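Long-range contacts in nucleoside diphosphate kinase (Aquifex aeolicus, PDB 3ZTP), which transfers phosphate from ATP to nucleoside diphosphates, probably through a phosphohistidine intermediate, and so makes the other nucleoside triphosphates: residues L7-P12 / V72-L77; K11-E16 / V64-S69; S105-F110 / N117-S122. One frame throughout, in Å; residues are numbered along the deposited sequence. Where two conformers were deposited one is given.

Interaction 1 (L7-P12 / V72-L77). With SO4 (sulfate ion), chain D.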
ATOM      1  N   LEU A   7      -8.561  -1.450  16.479  1.00  7.52           N
ATOM      2  CA  LEU A   7      -7.186  -1.462  15.981  1.00  7.24           C
ATOM      3  C   LEU A   7      -6.246  -1.811  17.117  1.00  7.69           C
ATOM      4  O   LEU A   7      -6.333  -1.203  18.190  1.00  8.48           O
ATOM      5  CB  LEU A   7      -6.813  -0.090  15.431  1.00  8.79           C
ATOM      6  CG  LEU A   7      -5.422  -0.084  14.776  1.00 11.32           C
ATOM      7  CD1 LEU A   7      -5.457  -0.626  13.363  1.00  9.14           C
ATOM      8  CD2 LEU A   7      -4.751   1.277  14.827  1.00 14.25           C
ATOM      9  N   ILE A   8      -5.320  -2.740  16.872  1.00  6.75           N
ATOM     10  CA  ILE A   8      -4.173  -2.907  17.757  1.00  6.90           C
ATOM     11  C   ILE A   8      -2.899  -2.517  17.034  1.00  7.20           C
ATOM     12  O   ILE A   8      -2.777  -2.662  15.809  1.00  6.14           O
ATOM     13  CB  ILE A   8      -4.033  -4.328  18.349  1.00  7.38           C
ATOM     14  CG1 ILE A   8      -3.908  -5.395  17.249  1.00  7.33           C
ATOM     15  CG2 ILE A   8      -5.193  -4.618  19.276  1.00  8.83           C
ATOM     16  CD1 ILE A   8      -3.394  -6.748  17.741  1.00  9.52           C
ATOM     17  N   ILE A   9      -1.940  -2.002  17.802  1.00  6.32           N
ATOM     18  CA  ILE A   9      -0.571  -1.804  17.289  1.00  7.00           C
ATOM     19  C   ILE A   9       0.386  -2.454  18.269  1.00  6.82           C
ATOM     20  O   ILE A   9       0.382  -2.113  19.454  1.00  6.59           O
ATOM     21  CB  ILE A   9      -0.185  -0.329  17.115  1.00  7.00           C
ATOM     22  CG1 ILE A   9      -1.224   0.376  16.252  1.00  8.49           C
ATOM     23  CG2 ILE A   9       1.187  -0.260  16.483  1.00  8.76           C
ATOM     24  CD1 ILE A   9      -0.976   1.890  16.127  1.00 12.30           C
ATOM     25  N   VAL A  10       1.211  -3.368  17.762  1.00  5.99           N
ATOM     26  CA  VAL A  10       2.287  -3.971  18.555  1.00  6.28           C
ATOM     27  C   VAL A  10       3.449  -3.003  18.508  1.00  6.85           C
ATOM     28  O   VAL A  10       3.945  -2.670  17.416  1.00  7.35           O
ATOM     29  CB  VAL A  10       2.653  -5.355  18.025  1.00  6.92           C
ATOM     30  CG1 VAL A  10       3.818  -5.965  18.806  1.00  7.52           C
ATOM     31  CG2 VAL A  10       1.426  -6.263  18.065  1.00  8.32           C
ATOM     32  N   LYS A  11       3.838  -2.501  19.670  1.00  6.98           N
ATOM     33  CA  LYS A  11       4.766  -1.388  19.784  1.00  7.47           C
ATOM     34  C   LYS A  11       6.211  -1.873  19.689  1.00  8.10           C
ATOM     35  O   LYS A  11       6.501  -3.074  19.764  1.00  8.83           O
ATOM     36  CB  LYS A  11       4.523  -0.640  21.096  1.00  7.81           C
ATOM     37  CG  LYS A  11       3.130  -0.100  21.261  1.00  8.33           C
ATOM     38  CD  LYS A  11       2.969   0.711  22.546  1.00  8.54           C
ATOM     39  CE  LYS A  11       1.651   1.443  22.639  1.00  8.92           C
ATOM     40  NZ  LYS A  11       1.463   2.131  23.925  1.00 11.09           N
ATOM     41  N   PRO A  12       7.153  -0.942  19.511  1.00  7.63           N
ATOM     42  CA  PRO A  12       8.520  -1.394  19.255  1.00  8.61           C
ATOM     43  C   PRO A  12       9.151  -2.201  20.392  1.00  9.53           C
ATOM     44  O   PRO A  12      10.061  -3.006  20.132  1.00  9.78           O
ATOM     45  CB  PRO A  12       9.282  -0.088  18.974  1.00  9.75           C
ATOM     46  CG  PRO A  12       8.252   0.815  18.440  1.00  9.19           C
ATOM     47  CD  PRO A  12       7.011   0.505  19.257  1.00  8.13           C
ATOM     48  N   VAL A  72       6.501  -1.083  13.581  1.00  7.15           N
ATOM     49  CA  VAL A  72       5.402  -1.605  14.367  1.00  6.50           C
ATOM     50  C   VAL A  72       4.537  -2.458  13.482  1.00  6.82           C
ATOM     51  O   VAL A  72       4.682  -2.449  12.251  1.00  7.23           O
ATOM     52  CB  VAL A  72       4.553  -0.477  15.005  1.00  6.77           C
ATOM     53  CG1 VAL A  72       5.377   0.325  16.019  1.00  9.24           C
ATOM     54  CG2 VAL A  72       4.005   0.498  13.974  1.00  8.19           C
ATOM     55  N   VAL A  73       3.636  -3.209  14.089  1.00  6.59           N
ATOM     56  CA  VAL A  73       2.656  -3.987  13.339  1.00  6.11           C
ATOM     57  C   VAL A  73       1.282  -3.638  13.834  1.00  7.59           C
ATOM     58  O   VAL A  73       0.986  -3.715  15.028  1.00  7.01           O
ATOM     59  CB  VAL A  73       2.890  -5.496  13.491  1.00  5.68           C
ATOM     60  CG1 VAL A  73       1.714  -6.286  12.926  1.00  6.18           C
ATOM     61  CG2 VAL A  73       4.202  -5.890  12.793  1.00  7.67           C
ATOM     62  N   ALA A  74       0.404  -3.267  12.919  1.00  5.66           N
ATOM     63  CA  ALA A  74      -0.993  -3.011  13.246  1.00  5.15           C
ATOM     64  C   ALA A  74      -1.893  -4.098  12.683  1.00  5.52           C
ATOM     65  O   ALA A  74      -1.581  -4.714  11.654  1.00  6.31           O
ATOM     66  CB  ALA A  74      -1.431  -1.645  12.687  1.00  6.77           C
ATOM     67  N   ALA A  75      -3.018  -4.333  13.374  1.00  5.98           N
ATOM     68  CA  ALA A  75      -4.039  -5.271  12.927  1.00  5.71           C
ATOM     69  C   ALA A  75      -5.405  -4.730  13.238  1.00  8.23           C
ATOM     70  O   ALA A  75      -5.594  -4.052  14.261  1.00  8.37           O
ATOM     71  CB  ALA A  75      -3.870  -6.618  13.614  1.00  7.56           C
ATOM     72  N   VAL A  76      -6.352  -5.002  12.354  1.00  7.17           N
ATOM     73  CA  VAL A  76      -7.740  -4.753  12.653  1.00  7.13           C
ATOM     74  C   VAL A  76      -8.321  -6.077  13.135  1.00  7.82           C
ATOM     75  O   VAL A  76      -8.211  -7.094  12.450  1.00  8.02           O
ATOM     76  CB  VAL A  76      -8.514  -4.270  11.409  1.00  7.92           C
ATOM     77  CG1 VAL A  76     -10.003  -4.137  11.727  1.00  9.04           C
ATOM     78  CG2 VAL A  76      -7.940  -2.952  10.912  1.00  8.63           C
ATOM     79  N   LEU A  77      -8.926  -6.046  14.316  1.00  7.05           N
ATOM     80  CA  LEU A  77      -9.558  -7.205  14.921  1.00  7.43           C
ATOM     81  C   LEU A  77     -11.052  -7.013  14.915  1.00  7.88           C
ATOM     82  O   LEU A  77     -11.555  -5.963  15.318  1.00  9.87           O
ATOM     83  CB  LEU A  77      -9.074  -7.380  16.368  1.00  7.67           C
ATOM     84  CG  LEU A  77      -7.572  -7.526  16.541  1.00  7.44           C
ATOM     85  CD1 LEU A  77      -7.287  -7.711  18.004  1.00  8.17           C
ATOM     86  CD2 LEU A  77      -7.034  -8.689  15.734  1.00  9.77           C
TER
HETATM   87  S   SO4 D 510      -1.185   3.923  23.481  0.61 29.77           S
HETATM   88  O1  SO4 D 510      -1.386   2.671  24.201  0.61 35.26           O
HETATM   89  O2  SO4 D 510      -2.486   4.535  23.214  0.61 37.69           O
HETATM   90  O3  SO4 D 510      -0.435   4.898  24.268  0.61 34.25           O
HETATM   91  O4  SO4 D 510      -0.448   3.687  22.270  0.61 20.32           O
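Ile8 and Ala75 form one hydrogen-bonded pair of this antiparallel ladder, and Val10 and Val73 form the next. Ile8 N donates a hydrogen bond to Ala75 O at 2.9 Å, and Ala75 N returns a bond to Ile8 O. Val10 N donates to Val73 O at 2.8 Å, while the reciprocal bond from Val73 N to Val10 O is weak at 3.4 Å, so the ladder slackens as Val10 gives way to Lys11. CA atoms of the non-hydrogen-bonded residues Leu7, Ile9 and Ala74 add CA-H...O contacts to carbonyls across the strands; the shortest joins Ala74 CA to Ile8 O at 3.1 Å.

The pairing illustrates how a ferredoxin-like alpha/beta sandwich, the core fold of this family, brings its first and third strands together: 3-10 and 72-78 are the two inner strands of the four-stranded sheet.

Apolar packing then sorts by face. On the face of Ile8, Val10, Val73 and Ala75, Ile8 CG1 sits between the backbone N and the carbonyl carbon (chi1 59°) and rests 3.8 Å from Ala75 CB. Its CG2 branch meets Leu77 CD1 at 3.9 Å, the two side chains crossing at about a right angle. Phe27 of helix 20-29 covers both Ile8 and Leu77, so an alanine in place of Ile8 would probably open a gap beneath that helix and take from Leu77 CD1 the contact with the isoleucine branches. On the other face, Ile9 CG2 lies 3.7 Å from Val72 CB, and Leu7 CD1 reaches the methyls of Ala74 and Val76. Past the strand, Val72 CG1 packs 3.6 Å from Pro12 CD. The extended chain of Lys11 leads its NZ to Asn117 OD1 and, through weak hydrogen bonds, to two oxygens of a bound sulfate.

Interaction 2 (K11-E16 / V64-S69). With SO4 (sulfate ion), chain D.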
ATOM      1  N   LYS A  11       3.838  -2.501  19.670  1.00  6.98           N
ATOM      2  CA  LYS A  11       4.766  -1.388  19.784  1.00  7.47           C
ATOM      3  C   LYS A  11       6.211  -1.873  19.689  1.00  8.10           C
ATOM      4  O   LYS A  11       6.501  -3.074  19.764  1.00  8.83           O
ATOM      5  CB  LYS A  11       4.523  -0.640  21.096  1.00  7.81           C
ATOM      6  CG  LYS A  11       3.130  -0.100  21.261  1.00  8.33           C
ATOM      7  CD  LYS A  11       2.969   0.711  22.546  1.00  8.54           C
ATOM      8  CE  LYS A  11       1.651   1.443  22.639  1.00  8.92           C
ATOM      9  NZ  LYS A  11       1.463   2.131  23.925  1.00 11.09           N
ATOM     10  N   PRO A  12       7.153  -0.942  19.511  1.00  7.63           N
ATOM     11  CA  PRO A  12       8.520  -1.394  19.255  1.00  8.61           C
ATOM     12  C   PRO A  12       9.151  -2.201  20.392  1.00  9.53           C
ATOM     13  O   PRO A  12      10.061  -3.006  20.132  1.00  9.78           O
ATOM     14  CB  PRO A  12       9.282  -0.088  18.974  1.00  9.75           C
ATOM     15  CG  PRO A  12       8.252   0.815  18.440  1.00  9.19           C
ATOM     16  CD  PRO A  12       7.011   0.505  19.257  1.00  8.13           C
ATOM     17  N   ASP A  13       8.731  -1.973  21.635  1.00  8.47           N
ATOM     18  CA  ASP A  13       9.244  -2.785  22.739  1.00  8.72           C
ATOM     19  C   ASP A  13       8.898  -4.261  22.560  1.00 10.30           C
ATOM     20  O   ASP A  13       9.767  -5.126  22.712  1.00 11.58           O
ATOM     21  CB  ASP A  13       8.791  -2.262  24.099  1.00  9.95           C
ATOM     22  CG  ASP A  13       7.277  -2.166  24.243  1.00  8.89           C
ATOM     23  OD1 ASP A  13       6.560  -1.922  23.247  1.00  9.68           O
ATOM     24  OD2 ASP A  13       6.800  -2.320  25.389  1.00 10.50           O
ATOM     25  N   ALA A  14       7.640  -4.555  22.266  1.00  9.16           N
ATOM     26  CA  ALA A  14       7.218  -5.935  22.077  1.00  8.62           C
ATOM     27  C   ALA A  14       7.802  -6.513  20.800  1.00  8.96           C
ATOM     28  O   ALA A  14       8.112  -7.705  20.740  1.00 10.32           O
ATOM     29  CB  ALA A  14       5.680  -6.017  22.076  1.00 10.23           C
ATOM     30  N   MET A  15       7.960  -5.683  19.777  0.70  8.91           N
ATOM     31  CA  MET A  15       8.605  -6.110  18.542  0.70 10.82           C
ATOM     32  C   MET A  15      10.017  -6.587  18.838  0.70 11.65           C
ATOM     33  O   MET A  15      10.394  -7.694  18.453  0.70 13.49           O
ATOM     34  CB  MET A  15       8.604  -4.975  17.515  0.70 10.65           C
ATOM     35  CG  MET A  15       7.211  -4.605  17.082  0.70 10.64           C
ATOM     36  SD  MET A  15       6.405  -5.856  16.047  0.70 13.43           S
ATOM     37  CE  MET A  15       7.351  -5.422  14.567  0.70 16.51           C
ATOM     38  N   GLU A  16      10.773  -5.792  19.584  0.70 11.94           N
ATOM     39  CA  GLU A  16      12.157  -6.114  19.888  0.70 13.33           C
ATOM     40  C   GLU A  16      12.269  -7.318  20.807  0.70 13.79           C
ATOM     41  O   GLU A  16      13.253  -8.065  20.716  0.70 17.20           O
ATOM     42  CB  GLU A  16      12.850  -4.895  20.501  0.70 17.08           C
ATOM     43  CG  GLU A  16      13.127  -3.806  19.485  0.70 24.63           C
ATOM     44  CD  GLU A  16      13.845  -2.620  20.090  0.70 39.42           C
ATOM     45  OE1 GLU A  16      14.621  -2.821  21.049  0.70 35.73           O
ATOM     46  OE2 GLU A  16      13.623  -1.489  19.611  0.70 48.76           O
ATOM     47  N   VAL A  64       5.745   9.992  20.888  1.00 12.30           N
ATOM     48  CA  VAL A  64       5.941  10.125  19.461  1.00 11.63           C
ATOM     49  C   VAL A  64       7.288   9.551  19.058  1.00 11.12           C
ATOM     50  O   VAL A  64       7.381   8.827  18.063  1.00 11.71           O
ATOM     51  CB  VAL A  64       5.833  11.577  19.047  1.00 13.03           C
ATOM     52  CG1 VAL A  64       6.383  11.798  17.631  1.00 14.16           C
ATOM     53  CG2 VAL A  64       4.385  12.025  19.165  1.00 16.00           C
ATOM     54  N   GLU A  65       8.338   9.861  19.813  1.00 11.82           N
ATOM     55  CA  GLU A  65       9.663   9.326  19.510  1.00 12.44           C
ATOM     56  C   GLU A  65       9.661   7.789  19.593  1.00 11.06           C
ATOM     57  O   GLU A  65      10.146   7.104  18.699  1.00 13.00           O
ATOM     58  CB  GLU A  65      10.724   9.893  20.475  1.00 16.55           C
ATOM     59  CG  GLU A  65      12.103   9.294  20.250  1.00 21.41           C
ATOM     60  CD  GLU A  65      13.168   9.824  21.200  1.00 29.44           C
ATOM     61  OE1 GLU A  65      12.874   9.981  22.402  1.00 29.26           O
ATOM     62  OE2 GLU A  65      14.309  10.058  20.737  1.00 32.50           O
ATOM     63  N   PHE A  66       9.092   7.256  20.671  1.00 11.00           N
ATOM     64  CA  PHE A  66       9.046   5.813  20.864  1.00 11.21           C
ATOM     65  C   PHE A  66       8.309   5.126  19.717  1.00 10.09           C
ATOM     66  O   PHE A  66       8.783   4.141  19.147  1.00 10.06           O
ATOM     67  CB  PHE A  66       8.366   5.516  22.201  1.00 11.62           C
ATOM     68  CG  PHE A  66       8.087   4.055  22.447  1.00  9.75           C
ATOM     69  CD1 PHE A  66       9.089   3.103  22.323  1.00 11.33           C
ATOM     70  CD2 PHE A  66       6.828   3.651  22.835  1.00 10.25           C
ATOM     71  CE1 PHE A  66       8.815   1.759  22.575  1.00 11.87           C
ATOM     72  CE2 PHE A  66       6.568   2.319  23.111  1.00 12.26           C
ATOM     73  CZ  PHE A  66       7.543   1.388  22.961  1.00 10.96           C
ATOM     74  N   MET A  67       7.144   5.653  19.384  1.00  9.22           N
ATOM     75  CA  MET A  67       6.304   5.022  18.381  1.00  8.75           C
ATOM     76  C   MET A  67       6.824   5.153  16.951  1.00 10.29           C
ATOM     77  O   MET A  67       6.319   4.483  16.038  1.00 11.16           O
ATOM     78  CB  MET A  67       4.848   5.498  18.511  1.00  9.75           C
ATOM     79  CG  MET A  67       4.156   4.934  19.758  1.00  8.96           C
ATOM     80  SD  MET A  67       4.064   3.123  19.793  1.00  9.84           S
ATOM     81  CE  MET A  67       2.896   2.834  18.452  1.00 10.19           C
ATOM     82  N   SER A  68       7.816   6.016  16.766  1.00 10.01           N
ATOM     83  CA  SER A  68       8.486   6.175  15.478  1.00 11.12           C
ATOM     84  C   SER A  68       9.919   5.649  15.527  1.00 11.56           C
ATOM     85  O   SER A  68      10.680   5.890  14.592  1.00 13.90           O
ATOM     86  CB  SER A  68       8.468   7.646  15.020  1.00 12.32           C
ATOM     87  OG  SER A  68       9.074   8.525  15.957  1.00 12.59           O
ATOM     88  N   SER A  69      10.297   4.932  16.587  1.00 11.55           N
ATOM     89  CA  SER A  69      11.688   4.519  16.806  1.00 12.86           C
ATOM     90  C   SER A  69      12.073   3.229  16.116  1.00 14.21           C
ATOM     91  O   SER A  69      13.237   2.868  16.071  1.00 17.23           O
ATOM     92  CB  SER A  69      11.992   4.390  18.305  1.00 13.41           C
ATOM     93  OG  SER A  69      11.283   3.307  18.873  1.00 14.68           O
TER
HETATM   94  S   SO4 D 510      -1.185   3.923  23.481  0.61 29.77           S
HETATM   95  O1  SO4 D 510      -1.386   2.671  24.201  0.61 35.26           O
HETATM   96  O2  SO4 D 510      -2.486   4.535  23.214  0.61 37.69           O
HETATM   97  O3  SO4 D 510      -0.435   4.898  24.268  0.61 34.25           O
HETATM   98  O4  SO4 D 510      -0.448   3.687  22.270  0.61 20.32           O
HETATM   99  O   HOH W   1      12.741   1.043  19.313  1.00 28.85           O
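The protein wall beside the active-site pocket is built here by Lys11, at the N-cap, and the first turn of helix 12-17 (Pro12, Asp13), which meet Phe66 and Met67 of helix 60-67. Pro12 CD lies over one face of the Phe66 ring in a CH-pi contact, 4.2 Å from the centroid and offset toward the rim. Asp13 OD1 comes instead to the ring edge, 3.5 Å from Phe66 CZ, with the carboxylate and ring planes 71° apart. The other carboxylate oxygen, OD2, accepts from the backbone N of Ala118.

Met67, bent at chi2 and chi3, brings SD against the aliphatic part of Lys11, 3.7 Å from CG, and Phe66 CE2 touches the same chain at CD. Pro12 CG also meets Phe66 O at 3.4 Å, an oxygen that already accepts from both N and OG of Ser69, the latter at 2.6 Å.

The Phe66 ring and the Met67 thioether thus touch the hydrocarbon part of Lys11, a predicted ATP-binding residue. Such packing would limit sway of the shaft while its NZ is hydrogen-bonded to Asn117 OD1 and, weakly, to the sulfate, and OD1 beside a ring C-H edge is probably mildly favourable, the ring hydrogens carrying partial positive charge.

Interaction 3 (S105-F110 / N117-S122). With SO4 (sulfate ion), chain D.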
ATOM      1  N   SER A 105      -2.498 -11.162  30.826  1.00  9.05           N
ATOM      2  CA  SER A 105      -2.787 -10.108  29.871  1.00  8.17           C
ATOM      3  C   SER A 105      -1.578  -9.812  29.007  1.00  7.80           C
ATOM      4  O   SER A 105      -0.443 -10.095  29.368  1.00  8.63           O
ATOM      5  CB  SER A 105      -3.261  -8.855  30.577  1.00  9.45           C
ATOM      6  OG  SER A 105      -2.255  -8.262  31.387  1.00  9.99           O
ATOM      7  N   ILE A 106      -1.816  -9.217  27.848  1.00  7.74           N
ATOM      8  CA  ILE A 106      -0.711  -8.915  26.951  1.00  7.98           C
ATOM      9  C   ILE A 106       0.320  -8.026  27.659  1.00  8.29           C
ATOM     10  O   ILE A 106       1.522  -8.252  27.542  1.00  8.29           O
ATOM     11  CB  ILE A 106      -1.192  -8.237  25.643  1.00  7.39           C
ATOM     12  CG1 ILE A 106      -2.177  -9.116  24.865  1.00  9.49           C
ATOM     13  CG2 ILE A 106      -0.007  -7.838  24.797  1.00  8.46           C
ATOM     14  CD1 ILE A 106      -1.637 -10.452  24.489  1.00 10.81           C
ATOM     15  N   ARG A 107      -0.136  -6.992  28.370  1.00  7.96           N
ATOM     16  CA  ARG A 107       0.799  -6.070  29.013  1.00  7.76           C
ATOM     17  C   ARG A 107       1.533  -6.722  30.165  1.00  7.65           C
ATOM     18  O   ARG A 107       2.712  -6.459  30.393  1.00  9.54           O
ATOM     19  CB  ARG A 107       0.112  -4.758  29.419  1.00  8.88           C
ATOM     20  CG  ARG A 107      -0.272  -3.972  28.175  1.00  8.96           C
ATOM     21  CD  ARG A 107      -1.052  -2.757  28.461  1.00 10.36           C
ATOM     22  NE  ARG A 107      -1.199  -1.923  27.289  1.00  9.77           N
ATOM     23  CZ  ARG A 107      -2.200  -1.080  27.118  1.00 10.51           C
ATOM     24  NH1 ARG A 107      -3.178  -1.007  27.994  1.00 11.86           N
ATOM     25  NH2 ARG A 107      -2.239  -0.292  26.065  1.00 10.79           N
ATOM     26  N   ALA A 108       0.867  -7.608  30.898  1.00  8.26           N
ATOM     27  CA  ALA A 108       1.552  -8.346  31.946  1.00  9.47           C
ATOM     28  C   ALA A 108       2.634  -9.231  31.356  1.00  9.71           C
ATOM     29  O   ALA A 108       3.731  -9.346  31.921  1.00 10.08           O
ATOM     30  CB  ALA A 108       0.581  -9.162  32.753  1.00 10.82           C
ATOM     31  N   GLN A 109       2.333  -9.886  30.248  1.00  8.43           N
ATOM     32  CA  GLN A 109       3.259 -10.845  29.649  1.00  8.54           C
ATOM     33  C   GLN A 109       4.425 -10.201  28.940  1.00 10.32           C
ATOM     34  O   GLN A 109       5.543 -10.710  29.000  1.00 11.99           O
ATOM     35  CB  GLN A 109       2.507 -11.740  28.671  1.00 10.12           C
ATOM     36  CG  GLN A 109       1.551 -12.669  29.397  1.00 11.49           C
ATOM     37  CD  GLN A 109       2.272 -13.859  30.019  1.00 14.03           C
ATOM     38  OE1 GLN A 109       2.133 -14.150  31.234  1.00 14.84           O
ATOM     39  NE2 GLN A 109       3.031 -14.569  29.189  1.00 15.10           N
ATOM     40  N   PHE A 110       4.175  -9.069  28.273  1.00  8.73           N
ATOM     41  CA  PHE A 110       5.159  -8.507  27.341  1.00  9.43           C
ATOM     42  C   PHE A 110       5.497  -7.041  27.580  1.00  9.68           C
ATOM     43  O   PHE A 110       6.413  -6.516  26.950  1.00 11.35           O
ATOM     44  CB  PHE A 110       4.676  -8.698  25.880  1.00  9.21           C
ATOM     45  CG  PHE A 110       4.398 -10.126  25.535  1.00  8.78           C
ATOM     46  CD1 PHE A 110       5.418 -11.063  25.565  1.00 11.32           C
ATOM     47  CD2 PHE A 110       3.131 -10.537  25.262  1.00  9.91           C
ATOM     48  CE1 PHE A 110       5.157 -12.410  25.274  1.00 11.22           C
ATOM     49  CE2 PHE A 110       2.858 -11.888  24.975  1.00 10.66           C
ATOM     50  CZ  PHE A 110       3.889 -12.812  24.995  1.00 10.15           C
ATOM     51  N   ASN A 117       4.659  -0.427  26.960  1.00  8.57           N
ATOM     52  CA  ASN A 117       3.631  -1.349  27.427  1.00  8.48           C
ATOM     53  C   ASN A 117       3.089  -2.241  26.321  1.00  7.78           C
ATOM     54  O   ASN A 117       1.910  -2.608  26.333  1.00  8.88           O
ATOM     55  CB  ASN A 117       2.492  -0.618  28.141  1.00  9.97           C
ATOM     56  CG  ASN A 117       1.727   0.305  27.243  1.00 11.18           C
ATOM     57  OD1 ASN A 117       2.056   0.488  26.082  1.00 10.96           O
ATOM     58  ND2 ASN A 117       0.694   0.918  27.802  1.00 13.09           N
ATOM     59  N   ALA A 118       3.956  -2.571  25.375  1.00  7.66           N
ATOM     60  CA  ALA A 118       3.768  -3.642  24.383  1.00  6.54           C
ATOM     61  C   ALA A 118       2.787  -3.378  23.268  1.00  6.20           C
ATOM     62  O   ALA A 118       3.025  -3.814  22.147  1.00  7.18           O
ATOM     63  CB  ALA A 118       3.433  -4.987  25.061  1.00  8.11           C
ATOM     64  N   ILE A 119       1.658  -2.754  23.565  1.00  7.53           N
ATOM     65  CA  ILE A 119       0.540  -2.759  22.636  1.00  7.28           C
ATOM     66  C   ILE A 119      -0.368  -1.568  22.885  1.00  7.17           C
ATOM     67  O   ILE A 119      -0.546  -1.116  24.013  1.00  9.00           O
ATOM     68  CB  ILE A 119      -0.247  -4.107  22.737  1.00  7.36           C
ATOM     69  CG1 ILE A 119      -1.301  -4.263  21.641  1.00  7.75           C
ATOM     70  CG2 ILE A 119      -0.854  -4.294  24.149  1.00  8.76           C
ATOM     71  CD1 ILE A 119      -1.790  -5.698  21.505  1.00  7.95           C
ATOM     72  N   HIS A 120      -0.911  -1.056  21.785  1.00  7.11           N
ATOM     73  CA  HIS A 120      -1.965  -0.061  21.738  1.00  7.38           C
ATOM     74  C   HIS A 120      -3.260  -0.754  21.309  1.00  7.32           C
ATOM     75  O   HIS A 120      -3.227  -1.589  20.400  1.00  7.53           O
ATOM     76  CB  HIS A 120      -1.648   0.984  20.658  1.00  8.42           C
ATOM     77  CG  HIS A 120      -2.805   1.871  20.340  1.00 10.87           C
ATOM     78  ND1 HIS A 120      -3.052   3.029  21.033  1.00 13.36           N
ATOM     79  CD2 HIS A 120      -3.802   1.746  19.439  1.00 10.43           C
ATOM     80  CE1 HIS A 120      -4.150   3.594  20.560  1.00 13.18           C
ATOM     81  NE2 HIS A 120      -4.621   2.835  19.594  1.00 10.03           N
ATOM     82  N   ALA A 121      -4.390  -0.381  21.894  1.00  8.24           N
ATOM     83  CA  ALA A 121      -5.695  -0.737  21.334  1.00  7.73           C
ATOM     84  C   ALA A 121      -6.620   0.455  21.377  1.00  8.43           C
ATOM     85  O   ALA A 121      -6.555   1.272  22.300  1.00  9.80           O
ATOM     86  CB  ALA A 121      -6.329  -1.904  22.082  1.00  9.83           C
ATOM     87  N   SER A 122      -7.494   0.550  20.390  1.00  8.14           N
ATOM     88  CA  SER A 122      -8.490   1.625  20.369  1.00  8.45           C
ATOM     89  C   SER A 122      -9.338   1.626  21.645  1.00  9.69           C
ATOM     90  O   SER A 122      -9.678   0.585  22.190  1.00 11.28           O
ATOM     91  CB  SER A 122      -9.424   1.442  19.171  1.00  8.83           C
ATOM     92  OG  SER A 122      -8.709   1.289  17.966  1.00  9.56           O
TER
HETATM   93  S   SO4 D 510      -1.185   3.923  23.481  0.61 29.77           S
HETATM   94  O1  SO4 D 510      -1.386   2.671  24.201  0.61 35.26           O
HETATM   95  O2  SO4 D 510      -2.486   4.535  23.214  0.61 37.69           O
HETATM   96  O3  SO4 D 510      -0.435   4.898  24.268  0.61 34.25           O
HETATM   97  O4  SO4 D 510      -0.448   3.687  22.270  0.61 20.32           O
HETATM   98  O   HOH W   2      -3.810   1.613  24.212  1.00 16.18           O
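The guanidinium of Arg107 has Asn117 ND2 over one face, 3.2 Å above the plane and offset toward the rim, with the amide turned only 14° from parallel. The near-parallel planes stack, and the close nitrogens NE and ND2 are both donors, so no bond joins them; ND2 is hydrogen-bonded to Thr93 O. At the guanidinium edge lie the backbone oxygens of Asn117 and Ile119 and a water. Arg107 NH2 donates to Ile119 O at 2.8 Å, and NE adds weak bonds to Ile119 O and Asn117 O, while NH1 is held by Gly91 O. These several bonds fix the rotation of the group. The His120 ring meets a sulfate at its edge, ND1 donating to O2 at 2.7 Å.

Helix 106-110 is here set against strand 119-121, an edge strand of the sheet within the chain, next to 3-10, which carries His120, the predicted phosphohistidine. Ala118 leads into the strand through a classic gamma turn, with Ile119 N hydrogen-bonded to Asn117 O at 2.8 Å and a positive phi of 74° at Ala118. The sulfate may mark a phosphate position, since ND1 is the nitrogen expected to carry the phosphate. NE2 is hydrogen-bonded to Glu131 OE1, which is consistent with a role in orienting the ring. A water joins Arg107 NH2, Ala121 N and sulfate O1, linking the arginine to the anion indirectly.

Apolar contacts involve both ends of the short helix. Ile106 CG2 lies 3.7 Å from Ile119 CG2, these side chains crossing at about a right angle, and Phe110 CB meets Ala118 CB at 4.0 Å. The long reach of Arg107 starts with CG anti to the carbonyl carbon (chi1 -69°), which sets CG 3.2 Å from Asn117 O; the chain then runs extended to NE.

All three contacts reach one bound sulfate, which probably marks a phosphate site. Interactions 1 and 2 overlap at Lys11 and Pro12, where strand 3-10 passes into helix 12-17; their other halves, helix 60-67 and strand 72-78, are also successive. Interaction 3 follows later in the chain. Its strand 119-121 neighbours 3-10 in the sheet, so strands 72-78 and 119-121 lie on the two sides of 3-10, and the centres of interactions 1 and 3 are about 10 Å apart. Those of interactions 2 and 3 are about 13 Å apart, bridged by Asp13 to Ala118 and Lys11 to Asn117. Residues distant in sequence are thereby gathered from the sheet and its surrounding helices around the predicted catalytic histidine.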